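Local structure of sugar ABC transporter, periplasmic sugar-binding protein (4IRX) at residues A[14-17]-A[22-25]; A[94-99]-A[252-257]; A[44-47]-A[52-55]; A[31-36]-A[258-263]. The protein binds myo-inositol in the periplasm and probably hands it to an ABC transporter for uptake into the cell. All coordinates share one frame; numbering follows the deposited sequence.

From the N terminus, contact 1 closes first, a short loop that joins the end of strand 10-15 to the start of helix 21-37. Farther along that helix contact 4 opens, and it closes only where residues 258-263 return against it. Contacts 3 and 2 are nested inside this long loop, in series; no two contacts cross. Contact 3 joins strand 40-45 to the start of helix 50-62, while contact 2 sets the end of strand 91-95 against helix 251-268, the helix that contact 4 also uses. Contacts 1, 2 and 3 reach the same mixed sheet, contacts 1 and 2 meet at the inositol, and contact 4 pairs two helices.

Contact 1. Residues A[14-17]-A[22-25]. With INS (1,2,3,4,5,6-hexahydroxy-cyclohexane), chain C.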
loop_
_atom_site.group_PDB
_atom_site.type_symbol
_atom_site.label_atom_id
_atom_site.label_comp_id
_atom_site.label_asym_id
_atom_site.label_seq_id
_atom_site.Cartn_x
_atom_site.Cartn_y
_atom_site.Cartn_z
ATOM N N SER A 14 -5.443 -13.570 3.839
ATOM C CA SER A 14 -4.026 -13.779 3.591
ATOM C C SER A 14 -3.287 -12.473 3.316
ATOM O O SER A 14 -3.518 -11.847 2.286
ATOM C CB SER A 14 -3.864 -14.736 2.419
ATOM O OG SER A 14 -2.484 -14.815 2.045
ATOM N N PHE A 15 -2.408 -12.067 4.235
ATOM C CA PHE A 15 -1.639 -10.837 4.085
ATOM C C PHE A 15 -0.297 -11.113 3.450
ATOM O O PHE A 15 0.295 -12.147 3.714
ATOM C CB PHE A 15 -1.411 -10.202 5.467
ATOM C CG PHE A 15 -2.626 -9.485 6.018
ATOM C CD1 PHE A 15 -2.855 -8.159 5.697
ATOM C CD2 PHE A 15 -3.525 -10.128 6.860
ATOM C CE1 PHE A 15 -3.967 -7.486 6.178
ATOM C CE2 PHE A 15 -4.645 -9.465 7.351
ATOM C CZ PHE A 15 -4.867 -8.136 7.020
ATOM N N ASN A 16 0.183 -10.198 2.626
ATOM C CA ASN A 16 1.504 -10.370 2.029
ATOM C C ASN A 16 2.660 -10.382 3.024
ATOM O O ASN A 16 3.580 -11.185 2.871
ATOM C CB ASN A 16 1.752 -9.325 0.939
ATOM C CG ASN A 16 1.547 -7.915 1.428
ATOM O OD1 ASN A 16 0.439 -7.544 1.798
ATOM N ND2 ASN A 16 2.606 -7.105 1.406
ATOM N N ASP A 17 2.633 -9.497 4.017
ATOM C CA ASP A 17 3.728 -9.365 4.973
ATOM C C ASP A 17 3.243 -8.559 6.169
ATOM O O ASP A 17 3.133 -7.332 6.095
ATOM C CB ASP A 17 4.915 -8.647 4.317
ATOM C CG ASP A 17 6.152 -8.613 5.212
ATOM O OD1 ASP A 17 6.047 -9.007 6.396
ATOM O OD2 ASP A 17 7.228 -8.193 4.740
ATOM N N PHE A 22 1.772 -0.655 7.983
ATOM C CA PHE A 22 0.497 -0.373 7.334
ATOM C C PHE A 22 -0.445 -1.541 7.498
ATOM O O PHE A 22 -1.624 -1.356 7.780
ATOM C CB PHE A 22 0.757 -0.121 5.858
ATOM C CG PHE A 22 -0.477 0.067 5.028
ATOM C CD1 PHE A 22 -1.094 1.300 4.966
ATOM C CD2 PHE A 22 -0.960 -0.969 4.244
ATOM C CE1 PHE A 22 -2.227 1.494 4.171
ATOM C CE2 PHE A 22 -2.087 -0.778 3.421
ATOM C CZ PHE A 22 -2.704 0.465 3.381
ATOM N N PHE A 23 0.084 -2.752 7.333
ATOM C CA PHE A 23 -0.771 -3.943 7.376
ATOM C C PHE A 23 -1.098 -4.414 8.798
ATOM O O PHE A 23 -2.168 -4.967 9.023
ATOM C CB PHE A 23 -0.186 -5.073 6.513
ATOM C CG PHE A 23 -0.302 -4.801 5.046
ATOM C CD1 PHE A 23 -1.529 -4.830 4.432
ATOM C CD2 PHE A 23 0.798 -4.426 4.297
ATOM C CE1 PHE A 23 -1.634 -4.550 3.071
ATOM C CE2 PHE A 23 0.694 -4.153 2.934
ATOM C CZ PHE A 23 -0.529 -4.207 2.333
ATOM N N VAL A 24 -0.194 -4.197 9.745
ATOM C CA VAL A 24 -0.513 -4.407 11.155
ATOM C C VAL A 24 -1.740 -3.564 11.504
ATOM O O VAL A 24 -2.696 -4.050 12.128
ATOM C CB VAL A 24 0.682 -4.038 12.059
ATOM C CG1 VAL A 24 0.287 -4.097 13.519
ATOM C CG2 VAL A 24 1.860 -4.989 11.798
ATOM N N ALA A 25 -1.742 -2.306 11.085
ATOM C CA ALA A 25 -2.874 -1.431 11.376
ATOM C C ALA A 25 -4.140 -1.911 10.669
ATOM O O ALA A 25 -5.226 -1.888 11.247
ATOM C CB ALA A 25 -2.552 0.011 11.017
HETATM C C1 INS C . 0.268 -0.397 0.738
HETATM C C2 INS C . 0.962 0.519 1.691
HETATM C C3 INS C . 2.122 -0.218 2.309
HETATM C C4 INS C . 3.092 -0.637 1.251
HETATM C C5 INS C . 2.445 -1.585 0.312
HETATM C C6 INS C . 1.209 -0.970 -0.303
HETATM O O1 INS C . -0.803 0.269 0.118
HETATM O O2 INS C . 1.384 1.666 1.017
HETATM O O3 INS C . 2.755 0.577 3.283
HETATM O O4 INS C . 4.231 -1.201 1.818
HETATM O O5 INS C . 3.364 -1.965 -0.662
HETATM O O6 INS C . 0.597 -1.842 -1.219
#
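Phe-23 takes Asn-16 on one face of its ring and sets CD1 against the edge of Phe-15. Asn-16 OD1 stands 3.5 Å above the Phe-23 plane, offset toward the rim at CZ, and the amide is turned 84° against the ring, so the oxygen comes down onto the face and the two planes are not stacked. The two phenylalanines approach to 3.8 Å, between Phe-23 CD1 and Phe-15 CD1. The opposite face of Phe-23 is filled too: the edge of Phe-22 lies on it, CD2 over the ring centre and 3.6 Å above the plane. With CG anti to the backbone N (chi1 175°), Phe-22 turns one of its own faces to the ligand, where INS C2 lies over the centre, 3.5 Å above the plane, in the manner of a CH-pi contact; Phe-22 CB lies 3.3 Å from INS O3. An alanine here would take away that ring, and would probably leave the inositol without its apolar cover at C2 and one face of Phe-23 without its neighbour. The packing slackens toward Asp-17, whose carbonyl O comes no nearer than 4.0 Å to Phe-23 CB and whose carboxylate serves other partners, Ser-19 and Lys-175. On the looser side Val-24, partly exposed, points away from residues 14-17. The contact spans the strand-to-helix connection of the beta-alpha-beta unit formed by strand 10-15, helix 21-37 and strand 40-45; strand 10-15 runs between strands 40-45 and 67-70, while Met-26 and Leu-30 of helix 21-37 continue the packing on Phe-15.

Contact 2. Residues A[94-99]-A[252-257]; sequences SVDRNI and GLQIRT. With INS (1,2,3,4,5,6-hexahydroxy-cyclohexane), chain C.
Val-95 and Gln-254 bury the most surface here, with Ile-255 next. Val-95 spreads its two methyls over the helix: CG2 lies 4.0 Å from Gln-254 CB, and CG1 lies 4.2 Å from Ile-255 CD1. CG1 of Ile-255 is anti to its N (chi1 -167°), and the turn at the next torsion then brings CD1 up to the valine. Gln-254 extends beyond CG past Val-95, and its OE1 comes within 3.3 Å of Asp-96 CA. Its NE2 donates to the carbonyl of Gln-249, a bond that fixes which way the amide faces. The backbone so packed carries the pocket residues. Asp-96 takes two neighbouring hydroxyls of the inositol, one on each oxygen: INS O1 donates to OD1 at 2.6 Å and INS O6 to OD2 at 2.5 Å. Arg-97 steadies the carboxylate from the side, its NE meeting the anti lone pair of Asp-96 OD2 at 2.9 Å in an almost straight bond (177°), and its NH2 donates to INS O6 at 2.9 Å. O6 is therefore held as donor and acceptor at once. Strand 91-95 runs between strands 67-70 and 108-111 of the mixed sheet; helix 251-268 covers it, Gln-254 also touching Ala-111 while Ile-255 packs on Met-26 and Leu-30 of helix 21-37.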
loop_
_atom_site.group_PDB
_atom_site.type_symbol
_atom_site.label_atom_id
_atom_site.label_comp_id
_atom_site.label_asym_id
_atom_site.label_seq_id
_atom_site.Cartn_x
_atom_site.Cartn_y
_atom_site.Cartn_z
ATOM N N SER A 94 -9.397 -9.455 -3.784
ATOM C CA SER A 94 -8.114 -8.892 -3.394
ATOM C C SER A 94 -8.331 -7.586 -2.631
ATOM O O SER A 94 -9.343 -6.907 -2.801
ATOM C CB SER A 94 -7.188 -8.690 -4.609
ATOM O OG SER A 94 -7.738 -7.764 -5.538
ATOM N N VAL A 95 -7.370 -7.281 -1.769
ATOM C CA VAL A 95 -7.388 -6.038 -1.014
ATOM C C VAL A 95 -6.008 -5.380 -1.094
ATOM O O VAL A 95 -4.976 -6.060 -1.101
ATOM C CB VAL A 95 -7.841 -6.241 0.453
ATOM C CG1 VAL A 95 -6.787 -6.981 1.263
ATOM C CG2 VAL A 95 -8.152 -4.870 1.125
ATOM N N ASP A 96 -6.025 -4.047 -1.202
ATOM C CA ASP A 96 -4.844 -3.178 -1.256
ATOM C C ASP A 96 -4.104 -3.194 -2.581
ATOM O O ASP A 96 -3.804 -2.140 -3.161
ATOM C CB ASP A 96 -3.864 -3.427 -0.116
ATOM C CG ASP A 96 -2.679 -2.495 -0.204
ATOM O OD1 ASP A 96 -2.864 -1.286 0.084
ATOM O OD2 ASP A 96 -1.598 -2.950 -0.601
ATOM N N ARG A 97 -3.773 -4.393 -3.041
ATOM C CA ARG A 97 -3.204 -4.578 -4.387
ATOM C C ARG A 97 -3.949 -5.717 -5.080
ATOM O O ARG A 97 -4.544 -6.593 -4.421
ATOM C CB ARG A 97 -1.681 -4.822 -4.384
ATOM C CG ARG A 97 -1.208 -6.183 -3.845
ATOM C CD ARG A 97 -1.314 -6.288 -2.342
ATOM N NE ARG A 97 -0.397 -5.350 -1.691
ATOM C CZ ARG A 97 0.919 -5.526 -1.541
ATOM N NH1 ARG A 97 1.523 -6.637 -1.937
ATOM N NH2 ARG A 97 1.651 -4.568 -0.985
ATOM N N ASN A 98 -3.952 -5.677 -6.403
ATOM C CA ASN A 98 -4.803 -6.586 -7.155
ATOM C C ASN A 98 -4.128 -7.896 -7.548
ATOM O O ASN A 98 -2.961 -8.120 -7.272
ATOM C CB ASN A 98 -5.450 -5.871 -8.355
ATOM C CG ASN A 98 -4.452 -5.477 -9.434
ATOM O OD1 ASN A 98 -3.506 -6.215 -9.730
ATOM N ND2 ASN A 98 -4.681 -4.308 -10.047
ATOM N N ILE A 99 -4.915 -8.797 -8.118
ATOM C CA ILE A 99 -4.388 -9.984 -8.773
ATOM C C ILE A 99 -4.737 -9.835 -10.236
ATOM O O ILE A 99 -5.888 -9.532 -10.575
ATOM C CB ILE A 99 -5.023 -11.253 -8.203
ATOM C CG1 ILE A 99 -4.530 -11.488 -6.770
ATOM C CG2 ILE A 99 -4.710 -12.449 -9.105
ATOM C CD1 ILE A 99 -5.175 -12.641 -6.077
ATOM N N GLY A 252 -8.608 1.178 6.528
ATOM C CA GLY A 252 -9.670 0.600 7.336
ATOM C C GLY A 252 -10.884 0.339 6.461
ATOM O O GLY A 252 -11.470 -0.740 6.471
ATOM N N LEU A 253 -11.263 1.333 5.676
ATOM C CA LEU A 253 -12.409 1.177 4.789
ATOM C C LEU A 253 -12.173 0.088 3.721
ATOM O O LEU A 253 -13.094 -0.664 3.387
ATOM C CB LEU A 253 -12.758 2.523 4.148
ATOM C CG LEU A 253 -14.056 2.529 3.359
ATOM C CD1 LEU A 253 -15.163 1.996 4.234
ATOM C CD2 LEU A 253 -14.364 3.949 2.871
ATOM N N GLN A 254 -10.954 -0.013 3.193
ATOM C CA GLN A 254 -10.665 -1.094 2.238
ATOM C C GLN A 254 -10.958 -2.458 2.821
ATOM O O GLN A 254 -11.683 -3.252 2.224
ATOM C CB GLN A 254 -9.189 -1.065 1.808
ATOM C CG GLN A 254 -8.787 0.167 0.984
ATOM C CD GLN A 254 -7.335 0.114 0.552
ATOM O OE1 GLN A 254 -6.830 -0.929 0.101
ATOM N NE2 GLN A 254 -6.622 1.236 0.741
ATOM N N ILE A 255 -10.389 -2.730 3.990
ATOM C CA ILE A 255 -10.497 -4.064 4.560
ATOM C C ILE A 255 -11.895 -4.341 5.050
ATOM O O ILE A 255 -12.398 -5.432 4.855
ATOM C CB ILE A 255 -9.384 -4.356 5.601
ATOM C CG1 ILE A 255 -9.311 -5.838 5.953
ATOM C CG2 ILE A 255 -9.616 -3.574 6.856
ATOM C CD1 ILE A 255 -9.023 -6.758 4.768
ATOM N N ARG A 256 -12.558 -3.323 5.604
ATOM C CA ARG A 256 -13.930 -3.490 6.063
ATOM C C ARG A 256 -14.856 -3.771 4.888
ATOM O O ARG A 256 -15.732 -4.615 4.998
ATOM C CB ARG A 256 -14.389 -2.277 6.857
ATOM C CG ARG A 256 -13.600 -2.051 8.160
ATOM C CD ARG A 256 -14.051 -0.786 8.817
ATOM N NE ARG A 256 -13.250 -0.444 10.001
ATOM C CZ ARG A 256 -13.552 -0.847 11.225
ATOM N NH1 ARG A 256 -14.619 -1.625 11.441
ATOM N NH2 ARG A 256 -12.780 -0.480 12.242
ATOM N N THR A 257 -14.616 -3.098 3.760
ATOM C CA THR A 257 -15.443 -3.307 2.580
ATOM C C THR A 257 -15.253 -4.702 2.020
ATOM O O THR A 257 -16.238 -5.363 1.650
ATOM C CB THR A 257 -15.149 -2.244 1.520
ATOM O OG1 THR A 257 -15.439 -0.939 2.055
ATOM C CG2 THR A 257 -15.942 -2.481 0.262
HETATM C C1 INS C . 0.268 -0.397 0.738
HETATM C C2 INS C . 0.962 0.519 1.691
HETATM C C3 INS C . 2.122 -0.218 2.309
HETATM C C4 INS C . 3.092 -0.637 1.251
HETATM C C5 INS C . 2.445 -1.585 0.312
HETATM C C6 INS C . 1.209 -0.970 -0.303
HETATM O O1 INS C . -0.803 0.269 0.118
HETATM O O2 INS C . 1.384 1.666 1.017
HETATM O O3 INS C . 2.755 0.577 3.283
HETATM O O4 INS C . 4.231 -1.201 1.818
HETATM O O5 INS C . 3.364 -1.965 -0.662
HETATM O O6 INS C . 0.597 -1.842 -1.219
#

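Contact 3. Residues A[44-47]-A[52-55]; sequences LDAQ and KQIS
Lys-52 NZ donates to the carbonyl O of Asp-45 at 2.8 Å, tilted 33° from the carbonyl plane. The chain that delivers it is extended as far as CE and turns only at its last torsion (chi4 -61°), which folds the ammonium back to the end of strand 40-45. On the way its CD passes Gln-47 OE1 at 3.8 Å, at the exposed margin of the contact. On the buried side Ala-46 CB sits 3.5 Å from Gln-53 CB, and the rest of the Gln-53 chain passes over the same methyl. A second shell holds these groups. Asp-56 gives Lys-52 NZ a salt-bridge partner. The amide of Gln-53 is held at both ends, OE1 by Thr-73 N and NE2 by Ser-14 OG and the Ala-71 carbonyl. Asp-45 OD1 accepts from Gln-47 N at 3.0 Å, met from above the carboxylate plane, and also from Leu-18 N. The first of these bonds makes an Asx turn, which shapes the chain as it leaves the outermost strand of the sheet. The whole is a strand-loop-helix connection of the alternating beta-alpha kind found in periplasmic binding proteins.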
loop_
_atom_site.group_PDB
_atom_site.type_symbol
_atom_site.label_atom_id
_atom_site.label_comp_id
_atom_site.label_asym_id
_atom_site.label_seq_id
_atom_site.Cartn_x
_atom_site.Cartn_y
_atom_site.Cartn_z
ATOM N N LEU A 44 -3.565 -15.201 7.866
ATOM C CA LEU A 44 -2.328 -15.859 7.493
ATOM C C LEU A 44 -1.335 -14.801 7.023
ATOM O O LEU A 44 -1.702 -13.848 6.318
ATOM C CB LEU A 44 -2.579 -16.866 6.371
ATOM C CG LEU A 44 -3.752 -17.839 6.567
ATOM C CD1 LEU A 44 -3.935 -18.725 5.324
ATOM C CD2 LEU A 44 -3.542 -18.652 7.823
ATOM N N ASP A 45 -0.073 -14.971 7.413
ATOM C CA ASP A 45 1.005 -14.059 7.017
ATOM C C ASP A 45 1.896 -14.767 5.999
ATOM O O ASP A 45 2.489 -15.802 6.299
ATOM C CB ASP A 45 1.806 -13.675 8.251
ATOM C CG ASP A 45 2.928 -12.701 7.946
ATOM O OD1 ASP A 45 2.957 -12.143 6.826
ATOM O OD2 ASP A 45 3.769 -12.485 8.851
ATOM N N ALA A 46 1.984 -14.227 4.792
ATOM C CA ALA A 46 2.836 -14.824 3.767
ATOM C C ALA A 46 4.312 -14.544 3.983
ATOM O O ALA A 46 5.141 -15.143 3.297
ATOM C CB ALA A 46 2.421 -14.389 2.341
ATOM N N GLN A 47 4.629 -13.644 4.913
ATOM C CA GLN A 47 6.026 -13.365 5.232
ATOM C C GLN A 47 6.801 -13.002 3.962
ATOM O O GLN A 47 7.952 -13.426 3.775
ATOM C CB GLN A 47 6.644 -14.569 5.953
ATOM C CG GLN A 47 6.068 -14.801 7.340
ATOM C CD GLN A 47 6.392 -16.182 7.872
ATOM O OE1 GLN A 47 7.115 -16.941 7.236
ATOM N NE2 GLN A 47 5.878 -16.502 9.050
ATOM N N LYS A 52 4.754 -19.459 -0.081
ATOM C CA LYS A 52 4.030 -19.712 1.159
ATOM C C LYS A 52 2.580 -19.248 1.019
ATOM O O LYS A 52 1.639 -19.924 1.463
ATOM C CB LYS A 52 4.688 -19.015 2.357
ATOM C CG LYS A 52 3.963 -19.287 3.659
ATOM C CD LYS A 52 4.661 -18.668 4.856
ATOM C CE LYS A 52 3.968 -19.081 6.129
ATOM N NZ LYS A 52 2.555 -18.594 6.125
ATOM N N GLN A 53 2.398 -18.076 0.434
ATOM C CA GLN A 53 1.046 -17.553 0.274
ATOM C C GLN A 53 0.204 -18.505 -0.593
ATOM O O GLN A 53 -0.941 -18.808 -0.255
ATOM C CB GLN A 53 1.080 -16.165 -0.374
ATOM C CG GLN A 53 -0.273 -15.465 -0.312
ATOM C CD GLN A 53 -0.186 -13.998 -0.645
ATOM O OE1 GLN A 53 0.483 -13.601 -1.617
ATOM N NE2 GLN A 53 -0.851 -13.172 0.164
ATOM N N ILE A 54 0.769 -18.968 -1.707
ATOM C CA ILE A 54 0.089 -19.923 -2.594
ATOM C C ILE A 54 -0.280 -21.212 -1.846
ATOM O O ILE A 54 -1.420 -21.684 -1.920
ATOM C CB ILE A 54 0.929 -20.238 -3.874
ATOM C CG1 ILE A 54 1.014 -19.001 -4.782
ATOM C CG2 ILE A 54 0.341 -21.454 -4.627
ATOM C CD1 ILE A 54 2.038 -19.095 -5.917
ATOM N N SER A 55 0.665 -21.759 -1.084
ATOM C CA SER A 55 0.373 -22.972 -0.320
ATOM C C SER A 55 -0.640 -22.743 0.805
ATOM O O SER A 55 -1.486 -23.610 1.051
ATOM C CB SER A 55 1.642 -23.646 0.213
ATOM O OG SER A 55 2.227 -22.899 1.260
#

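Contact 4. Residues A[31-36]-A[258-263]; sequences EDEAAK and ALRQAV
Arg-260 grips the Glu-33 carboxylate side-on with two nitrogens, one to each oxygen. The bond from Arg-260 NE to Glu-33 OE2 is short, 2.8 Å, nearly straight at 170°, and lies in the guanidinium plane; that from Arg-260 NH2 to Glu-33 OE1 is longer, 3.1 Å, and more bent. The two flat groups stand 70° apart, so both nitrogens come at the carboxylate from above its plane, and the pair is not the coplanar bidentate kind. A bend at the second torsion of Glu-33 brings the acid over to this position, whereas Arg-260 runs extended from CG to NE. Glu-33 OE1 has another cationic partner in Arg-256 NH1, which also bridges to Asp-32 OD2; the syn lone pair of that oxygen takes Lys-36 NZ at 2.8 Å. Beneath the charges lies the apolar seam. Leu-259 CD2 projects toward the opposing helix, 3.6 Å from Ala-34 CA and 3.8 Å from Ala-34 CB, with Glu-33 CG a little farther off at 4.1 Å. The short helical segments run roughly parallel, 28° apart, with axes 10.3 Å from each other, and Leu-259 continues inward onto Val-41 and Ile-69 of the sheet. A leucine in place of Glu-33 would probably leave the guanidinium of Arg-260 without the carboxylate it grips and free to turn, while Arg-256 would keep Asp-32. The chemistry is thus layered: a network of acids and bases along the outer rim, with Arg-256 and Arg-260 sharing one largely buried carboxylate, whose negative charge is probably stabilised by them, above a leucine-alanine interface.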
loop_
_atom_site.group_PDB
_atom_site.type_symbol
_atom_site.label_atom_id
_atom_site.label_comp_id
_atom_site.label_asym_id
_atom_site.label_seq_id
_atom_site.Cartn_x
_atom_site.Cartn_y
_atom_site.Cartn_z
ATOM N N GLU A 31 -10.062 -7.094 12.453
ATOM C CA GLU A 31 -10.539 -7.823 13.618
ATOM C C GLU A 31 -11.776 -7.179 14.233
ATOM O O GLU A 31 -12.675 -7.892 14.682
ATOM C CB GLU A 31 -9.441 -7.961 14.660
ATOM C CG GLU A 31 -8.351 -8.901 14.206
ATOM C CD GLU A 31 -7.103 -8.787 15.051
ATOM O OE1 GLU A 31 -6.998 -7.815 15.846
ATOM O OE2 GLU A 31 -6.219 -9.658 14.898
ATOM N N ASP A 32 -11.836 -5.838 14.251
ATOM C CA ASP A 32 -13.026 -5.123 14.746
ATOM C C ASP A 32 -14.242 -5.458 13.896
ATOM O O ASP A 32 -15.291 -5.890 14.391
ATOM C CB ASP A 32 -12.800 -3.602 14.755
ATOM C CG ASP A 32 -14.099 -2.805 14.972
ATOM O OD1 ASP A 32 -14.858 -3.109 15.913
ATOM O OD2 ASP A 32 -14.386 -1.877 14.160
ATOM N N GLU A 33 -14.079 -5.275 12.589
ATOM C CA GLU A 33 -15.184 -5.537 11.678
ATOM C C GLU A 33 -15.627 -6.993 11.743
ATOM O O GLU A 33 -16.824 -7.274 11.690
ATOM C CB GLU A 33 -14.833 -5.117 10.249
ATOM C CG GLU A 33 -16.031 -5.108 9.280
ATOM C CD GLU A 33 -17.019 -3.956 9.475
ATOM O OE1 GLU A 33 -16.663 -2.920 10.072
ATOM O OE2 GLU A 33 -18.177 -4.100 9.018
ATOM N N ALA A 34 -14.678 -7.911 11.906
ATOM C CA ALA A 34 -15.030 -9.326 11.937
ATOM C C ALA A 34 -15.914 -9.641 13.144
ATOM O O ALA A 34 -16.920 -10.361 13.010
ATOM C CB ALA A 34 -13.755 -10.192 11.927
ATOM N N ALA A 35 -15.562 -9.073 14.298
ATOM C CA ALA A 35 -16.386 -9.224 15.489
ATOM C C ALA A 35 -17.791 -8.677 15.239
ATOM O O ALA A 35 -18.790 -9.378 15.449
ATOM C CB ALA A 35 -15.736 -8.519 16.679
ATOM N N LYS A 36 -17.869 -7.448 14.739
ATOM C CA LYS A 36 -19.164 -6.821 14.461
ATOM C C LYS A 36 -20.034 -7.604 13.494
ATOM O O LYS A 36 -21.269 -7.584 13.589
ATOM C CB LYS A 36 -18.966 -5.445 13.875
ATOM C CG LYS A 36 -18.487 -4.430 14.863
ATOM C CD LYS A 36 -17.990 -3.222 14.104
ATOM C CE LYS A 36 -17.840 -2.054 15.041
ATOM N NZ LYS A 36 -17.072 -0.986 14.366
ATOM N N ALA A 258 -14.008 -5.166 1.958
ATOM C CA ALA A 258 -13.786 -6.544 1.501
ATOM C C ALA A 258 -14.485 -7.571 2.398
ATOM O O ALA A 258 -15.099 -8.516 1.895
ATOM C CB ALA A 258 -12.286 -6.847 1.398
ATOM N N LEU A 259 -14.391 -7.391 3.712
ATOM C CA LEU A 259 -15.027 -8.326 4.623
ATOM C C LEU A 259 -16.546 -8.268 4.544
ATOM O O LEU A 259 -17.198 -9.301 4.615
ATOM C CB LEU A 259 -14.542 -8.102 6.058
ATOM C CG LEU A 259 -14.948 -9.211 7.009
ATOM C CD1 LEU A 259 -14.275 -10.520 6.576
ATOM C CD2 LEU A 259 -14.548 -8.808 8.434
ATOM N N ARG A 260 -17.108 -7.068 4.416
ATOM C CA ARG A 260 -18.566 -6.922 4.261
ATOM C C ARG A 260 -19.073 -7.636 3.025
ATOM O O ARG A 260 -20.087 -8.339 3.083
ATOM C CB ARG A 260 -18.978 -5.446 4.252
ATOM C CG ARG A 260 -18.818 -4.748 5.584
ATOM C CD ARG A 260 -18.757 -3.242 5.399
ATOM N NE ARG A 260 -18.465 -2.630 6.682
ATOM C CZ ARG A 260 -18.241 -1.347 6.881
ATOM N NH1 ARG A 260 -18.222 -0.485 5.868
ATOM N NH2 ARG A 260 -17.990 -0.927 8.125
ATOM N N GLN A 261 -18.363 -7.476 1.913
ATOM C CA GLN A 261 -18.704 -8.229 0.716
ATOM C C GLN A 261 -18.579 -9.732 0.941
ATOM O O GLN A 261 -19.446 -10.484 0.515
ATOM C CB GLN A 261 -17.805 -7.812 -0.444
ATOM C CG GLN A 261 -18.039 -6.391 -0.974
ATOM C CD GLN A 261 -17.490 -6.242 -2.378
ATOM O OE1 GLN A 261 -17.601 -7.170 -3.184
ATOM N NE2 GLN A 261 -16.861 -5.114 -2.671
ATOM N N ALA A 262 -17.516 -10.167 1.610
ATOM C CA ALA A 262 -17.348 -11.598 1.883
ATOM C C ALA A 262 -18.524 -12.175 2.676
ATOM O O ALA A 262 -19.000 -13.267 2.375
ATOM C CB ALA A 262 -16.037 -11.830 2.623
ATOM N N VAL A 263 -19.000 -11.428 3.669
ATOM C CA VAL A 263 -20.076 -11.910 4.513
ATOM C C VAL A 263 -21.391 -11.981 3.728
ATOM O O VAL A 263 -22.161 -12.942 3.862
ATOM C CB VAL A 263 -20.192 -11.053 5.792
ATOM C CG1 VAL A 263 -21.491 -11.352 6.519
ATOM C CG2 VAL A 263 -18.977 -11.318 6.679
#